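Local coordinates for argininosuccinate lyase (Chelativorans sp., PDB 6RXA) that cleaves the C–N bond of EDDS (ethylenediamine-N,N'-disuccinate) as a C-N lyase of the aspartase/fumarase superfamily, seen here as an engineered variant, at the interface of chains A and B and the interface of chains A and C. Sequence-based numbering; all coordinates share one arbitrary frame. Chains: chain A/B/C, Argininosuccinate lyase.

Contact 1: the interface of chains A and B. Residues chain A 250-251, 253-254, 257, 296; chain B 313-314, 316-318.
A:Arg254 and A:Ser257 of helix 236-262 meet B:Tyr318 and B:Glu317 where that helix packs against the end of helix 303-314 and the loop that follows, part of a two-fold interface between identical subunits that helps hold the tetramer together. A:Arg254 suits its place by combining a long arm with a flat, charged tip. Its NE donates a nearly straight hydrogen bond (168° at H) to the backbone O of B:Glu317, 2.9 Å away; the oxygen lies in the guanidinium plane, although NE stands above the carbonyl plane. One face of the guanidinium stacks on the B:Tyr318 ring as a cation-pi pair, CZ lying 4.1 Å from the ring centroid with the two planes 27° apart. B:Leu313 CD2 packs on the opposite face, 3.8 Å from NH1 of A:Arg254; edge and faces together probably limit its rotation. A:Arg296 reaches the last residue of helix 303-314, B:Asn314, where a cation would probably be welcome at the negative helix end: NH2 gives a bent hydrogen bond of 2.8 Å to the backbone O. NE of A:Arg296 donates a nearly straight in-plane hydrogen bond of 3.0 Å to A:Ser253 OG, which steadies the guanidinium from its own side. Small A:Ser257 lets B:Glu317 fold in close. With OG anti to its backbone N (chi1 -167°), A:Ser257 donates to the anti lone pair of B:Glu317 OE2, and a water also bonded to OE2 lies 2.8 Å from that OG.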
loop_
_atom_site.group_PDB
_atom_site.type_symbol
_atom_site.label_atom_id
_atom_site.label_comp_id
_atom_site.label_asym_id
_atom_site.label_seq_id
_atom_site.Cartn_x
_atom_site.Cartn_y
_atom_site.Cartn_z
ATOM N N SER A 250 -8.579 9.399 -6.782
ATOM C CA SER A 250 -7.315 9.917 -7.296
ATOM C C SER A 250 -7.565 10.947 -8.392
ATOM O O SER A 250 -6.828 11.937 -8.490
ATOM C CB SER A 250 -6.375 8.800 -7.774
ATOM O OG SER A 250 -6.708 8.349 -9.076
ATOM N N GLY A 251 -8.618 10.763 -9.195
ATOM C CA GLY A 251 -8.930 11.762 -10.200
ATOM C C GLY A 251 -9.488 13.022 -9.585
ATOM O O GLY A 251 -9.270 14.125 -10.100
ATOM N N SER A 253 -8.570 14.064 -6.514
ATOM C CA SER A 253 -7.365 14.725 -6.023
ATOM C C SER A 253 -6.673 15.520 -7.128
ATOM O O SER A 253 -6.205 16.641 -6.899
ATOM C CB SER A 253 -6.410 13.687 -5.430
ATOM O OG SER A 253 -5.174 14.296 -5.114
ATOM N N ARG A 254 -6.591 14.954 -8.327
ATOM C CA ARG A 254 -5.908 15.634 -9.420
ATOM C C ARG A 254 -6.626 16.916 -9.819
ATOM O O ARG A 254 -5.979 17.940 -10.080
ATOM C CB ARG A 254 -5.776 14.672 -10.604
ATOM C CG ARG A 254 -4.772 13.567 -10.319
ATOM C CD ARG A 254 -4.813 12.432 -11.334
ATOM N NE ARG A 254 -4.168 12.811 -12.570
ATOM C CZ ARG A 254 -4.236 12.095 -13.684
ATOM N NH1 ARG A 254 -4.974 10.969 -13.699
ATOM N NH2 ARG A 254 -3.557 12.507 -14.764
ATOM N N SER A 257 -5.989 19.427 -7.019
ATOM C CA SER A 257 -4.639 19.971 -7.146
ATOM C C SER A 257 -4.560 20.973 -8.293
ATOM O O SER A 257 -3.936 22.035 -8.158
ATOM C CB SER A 257 -3.652 18.821 -7.335
ATOM O OG SER A 257 -2.308 19.232 -7.176
ATOM N N ARG A 296 -8.347 16.203 -1.047
ATOM C CA ARG A 296 -7.187 15.380 -1.345
ATOM C C ARG A 296 -6.871 14.425 -0.200
ATOM O O ARG A 296 -6.544 13.254 -0.429
ATOM C CB ARG A 296 -5.971 16.253 -1.657
ATOM C CG ARG A 296 -6.123 17.102 -2.912
ATOM C CD ARG A 296 -4.808 17.746 -3.323
ATOM N NE ARG A 296 -3.951 16.759 -3.984
ATOM C CZ ARG A 296 -2.632 16.841 -4.102
ATOM N NH1 ARG A 296 -1.957 17.858 -3.581
ATOM N NH2 ARG A 296 -1.982 15.882 -4.740
ATOM N N LEU B 313 -0.817 8.925 -9.080
ATOM C CA LEU B 313 -1.979 9.661 -9.572
ATOM C C LEU B 313 -2.509 10.611 -8.510
ATOM O O LEU B 313 -2.968 11.707 -8.834
ATOM C CB LEU B 313 -3.059 8.690 -10.033
ATOM C CG LEU B 313 -2.676 7.812 -11.234
ATOM C CD1 LEU B 313 -3.840 6.929 -11.647
ATOM C CD2 LEU B 313 -2.193 8.679 -12.388
ATOM N N ASN B 314 -2.425 10.221 -7.244
ATOM C CA ASN B 314 -2.805 11.105 -6.154
ATOM C C ASN B 314 -1.844 12.264 -5.957
ATOM O O ASN B 314 -2.145 13.164 -5.168
ATOM C CB ASN B 314 -2.868 10.286 -4.862
ATOM C CG ASN B 314 -4.187 9.609 -4.685
ATOM O OD1 ASN B 314 -5.236 10.239 -4.830
ATOM N ND2 ASN B 314 -4.164 8.324 -4.344
ATOM N N ILE B 316 -0.379 14.338 -8.463
ATOM C CA ILE B 316 -0.251 15.253 -9.592
ATOM C C ILE B 316 -1.563 15.977 -9.881
ATOM O O ILE B 316 -2.521 15.881 -9.109
ATOM C CB ILE B 316 0.281 14.505 -10.836
ATOM C CG1 ILE B 316 -0.678 13.388 -11.256
ATOM C CG2 ILE B 316 1.675 13.935 -10.533
ATOM C CD1 ILE B 316 -0.438 12.826 -12.643
ATOM N N GLU B 317 -1.597 16.737 -10.974
ATOM C CA GLU B 317 -2.798 17.369 -11.500
ATOM C C GLU B 317 -3.390 16.487 -12.605
ATOM O O GLU B 317 -2.893 15.390 -12.886
ATOM C CB GLU B 317 -2.483 18.779 -11.998
ATOM C CG GLU B 317 -2.051 19.741 -10.882
ATOM C CD GLU B 317 -0.676 19.440 -10.323
ATOM O OE1 GLU B 317 0.277 19.315 -11.135
ATOM O OE2 GLU B 317 -0.556 19.357 -9.081
ATOM N N TYR B 318 -4.475 16.952 -13.237
ATOM C CA TYR B 318 -5.115 16.169 -14.300
ATOM C C TYR B 318 -4.456 16.540 -15.624
ATOM O O TYR B 318 -5.063 17.116 -16.532
ATOM C CB TYR B 318 -6.642 16.320 -14.332
ATOM C CG TYR B 318 -7.228 15.001 -14.794
ATOM C CD1 TYR B 318 -7.471 13.981 -13.895
ATOM C CD2 TYR B 318 -7.444 14.743 -16.131
ATOM C CE1 TYR B 318 -7.924 12.743 -14.325
ATOM C CE2 TYR B 318 -7.902 13.503 -16.572
ATOM C CZ TYR B 318 -8.143 12.507 -15.658
ATOM O OH TYR B 318 -8.596 11.267 -16.092
HETATM O O HOH W 1 -0.163 17.690 -6.332
#

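Contact 2: the interface of chains A and C. Residues chain A 158, 163-164, 365, 368, 382; chain C 282-286.
C:Lys286 and A:Thr158 cross at about a right angle where the loop 282-286 of chain C lies against chain A. This loop belongs to the signature sequence of the superfamily, which carries the catalytic serine, C:Ser281, just before C:Ile282, and the two-fold interface helps build active sites from several subunits. The C:Lys286 chain is bent at chi2, chi3 and chi4, curling its tip onto the end of strand 153-158. NZ donates to the A:Thr158 hydroxyl OG1 at 2.7 Å and to the backbone O of the same residue at 3.1 Å, approaching that oxygen from above the carbonyl plane. The pair joins two substrate-site residues from different subunits, C:Lys286 binding fumarate and succinate and A:Thr158 fumarate, so a long cationic side chain suits the place. An alanine in place of C:Lys286 would probably leave both A:Thr158 oxygens without this donor and the loop less firmly tied. The pliant, unbranched thioether of C:Met283 can follow the groups of A:Ala163 and A:Thr368: nearly extended at chi2 (171°), it lays SD against A:Ala163 CB, 3.4 Å away, a fit that the small alanine permits. Its CG passes obliquely beside A:Thr368 OG1. C:Ile282 turns CG1 toward the A:Thr368 methyl CG2 at 3.8 Å, while A:Tyr382 comes in tip first, its rigid ring carrying OH to the backbone O of C:Ile282 at 2.7 Å; that oxygen lies at the ring's edge, in plane. C:Gln285 uses both ends of its amide, which should fix its rotation. NE2 donates to A:Ala163 O at 2.8 Å, and OE1 bonds a bridging water, 2.8 Å from OE1, that also bonds A:Thr368 OG1 and N, A:Ser365 O and A:Ala163 O.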
loop_
_atom_site.group_PDB
_atom_site.type_symbol
_atom_site.label_atom_id
_atom_site.label_comp_id
_atom_site.label_asym_id
_atom_site.label_seq_id
_atom_site.Cartn_x
_atom_site.Cartn_y
_atom_site.Cartn_z
ATOM N N THR A 158 1.200 20.751 -19.280
ATOM C CA THR A 158 1.786 19.426 -19.140
ATOM C C THR A 158 3.063 19.578 -18.315
ATOM O O THR A 158 3.805 20.553 -18.480
ATOM C CB THR A 158 2.091 18.754 -20.486
ATOM O OG1 THR A 158 3.088 19.501 -21.178
ATOM C CG2 THR A 158 0.854 18.662 -21.368
ATOM N N ALA A 163 1.390 24.684 -21.917
ATOM C CA ALA A 163 1.525 23.843 -23.110
ATOM C C ALA A 163 0.909 24.490 -24.344
ATOM O O ALA A 163 1.651 24.918 -25.237
ATOM C CB ALA A 163 0.955 22.447 -22.841
ATOM N N GLN A 164 -0.418 24.549 -24.448
ATOM C CA GLN A 164 -1.103 25.125 -25.605
ATOM C C GLN A 164 -2.407 25.748 -25.141
ATOM O O GLN A 164 -2.895 25.478 -24.042
ATOM C CB GLN A 164 -1.382 24.069 -26.676
ATOM C CG GLN A 164 -0.142 23.456 -27.344
ATOM C CD GLN A 164 -0.497 22.344 -28.318
ATOM O OE1 GLN A 164 -1.650 21.912 -28.402
ATOM N NE2 GLN A 164 0.500 21.866 -29.056
ATOM N N SER A 365 2.568 29.635 -25.152
ATOM C CA SER A 365 1.823 28.429 -25.491
ATOM C C SER A 365 1.391 28.388 -26.957
ATOM O O SER A 365 0.986 27.319 -27.434
ATOM C CB SER A 365 0.615 28.285 -24.565
ATOM O OG SER A 365 -0.403 29.196 -24.911
ATOM N N THR A 368 3.484 26.187 -30.803
ATOM C CA THR A 368 3.226 25.047 -31.675
ATOM C C THR A 368 2.551 25.503 -32.957
ATOM O O THR A 368 2.934 25.093 -34.056
ATOM C CB THR A 368 2.351 23.998 -30.999
ATOM O OG1 THR A 368 3.008 23.455 -29.857
ATOM C CG2 THR A 368 2.081 22.856 -31.990
ATOM N N TYR A 382 8.996 18.914 -39.604
ATOM C CA TYR A 382 8.596 19.420 -38.297
ATOM C C TYR A 382 9.806 19.662 -37.395
ATOM O O TYR A 382 9.811 20.605 -36.594
ATOM C CB TYR A 382 7.600 18.485 -37.606
ATOM C CG TYR A 382 6.947 19.240 -36.468
ATOM C CD1 TYR A 382 5.858 20.060 -36.711
ATOM C CD2 TYR A 382 7.481 19.222 -35.189
ATOM C CE1 TYR A 382 5.284 20.808 -35.703
ATOM C CE2 TYR A 382 6.915 19.973 -34.168
ATOM C CZ TYR A 382 5.812 20.762 -34.438
ATOM O OH TYR A 382 5.228 21.530 -33.459
ATOM N N ILE C 282 7.202 18.525 -29.651
ATOM C CA ILE C 282 6.225 19.288 -30.415
ATOM C C ILE C 282 6.196 20.762 -30.027
ATOM O O ILE C 282 6.110 21.628 -30.899
ATOM C CB ILE C 282 4.820 18.654 -30.302
ATOM C CG1 ILE C 282 3.740 19.575 -30.868
ATOM C CG2 ILE C 282 4.465 18.297 -28.852
ATOM C CD1 ILE C 282 2.391 18.880 -31.001
ATOM N N MET C 283 6.250 21.078 -28.723
ATOM C CA MET C 283 6.078 22.443 -28.235
ATOM C C MET C 283 7.430 23.106 -28.008
ATOM O O MET C 283 8.095 22.808 -27.005
ATOM C CB MET C 283 5.284 22.406 -26.921
ATOM C CG MET C 283 3.845 21.948 -27.074
ATOM S SD MET C 283 2.976 21.668 -25.523
ATOM C CE MET C 283 3.788 20.197 -24.906
ATOM N N PRO C 284 7.880 24.007 -28.883
ATOM C CA PRO C 284 9.263 24.498 -28.764
ATOM C C PRO C 284 9.511 25.383 -27.567
ATOM O O PRO C 284 10.681 25.589 -27.204
ATOM C CB PRO C 284 9.498 25.265 -30.077
ATOM C CG PRO C 284 8.380 24.840 -30.989
ATOM C CD PRO C 284 7.209 24.534 -30.084
ATOM N N GLN C 285 8.466 25.930 -26.938
ATOM C CA GLN C 285 8.668 26.781 -25.779
ATOM C C GLN C 285 9.026 26.009 -24.512
ATOM O O GLN C 285 9.438 26.639 -23.531
ATOM C CB GLN C 285 7.427 27.657 -25.509
ATOM C CG GLN C 285 6.299 27.018 -24.702
ATOM C CD GLN C 285 5.393 26.115 -25.499
ATOM O OE1 GLN C 285 5.589 25.892 -26.689
ATOM N NE2 GLN C 285 4.385 25.557 -24.821
ATOM N N LYS C 286 8.887 24.682 -24.489
ATOM C CA LYS C 286 8.960 23.977 -23.218
ATOM C C LYS C 286 10.383 23.919 -22.660
ATOM O O LYS C 286 11.333 23.533 -23.349
ATOM C CB LYS C 286 8.414 22.556 -23.326
ATOM C CG LYS C 286 6.909 22.428 -23.373
ATOM C CD LYS C 286 6.257 23.064 -22.157
ATOM C CE LYS C 286 4.993 22.327 -21.745
ATOM N NZ LYS C 286 5.315 21.040 -21.111
HETATM O O HOH W 2 3.143 25.495 -27.940
#

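The C-alpha centres of contact 1 and contact 2 lie about 23 Å apart. Chain A takes part in both but presents different residues and elements to each partner: helices 236-262 and 290-301 to chain B, and strands 153-158 and 161-167 with helices 367-378 and 382-399 to chain C. The two are nevertheless linked through sequence, because the loop 282-286 used by chain C in contact 2 runs shortly into helix 290-301, whose copy in chain A serves contact 1. One stretch of each subunit, the loop and the helix after it, thus takes part in both interfaces, which fits active sites that depend on tetramer assembly.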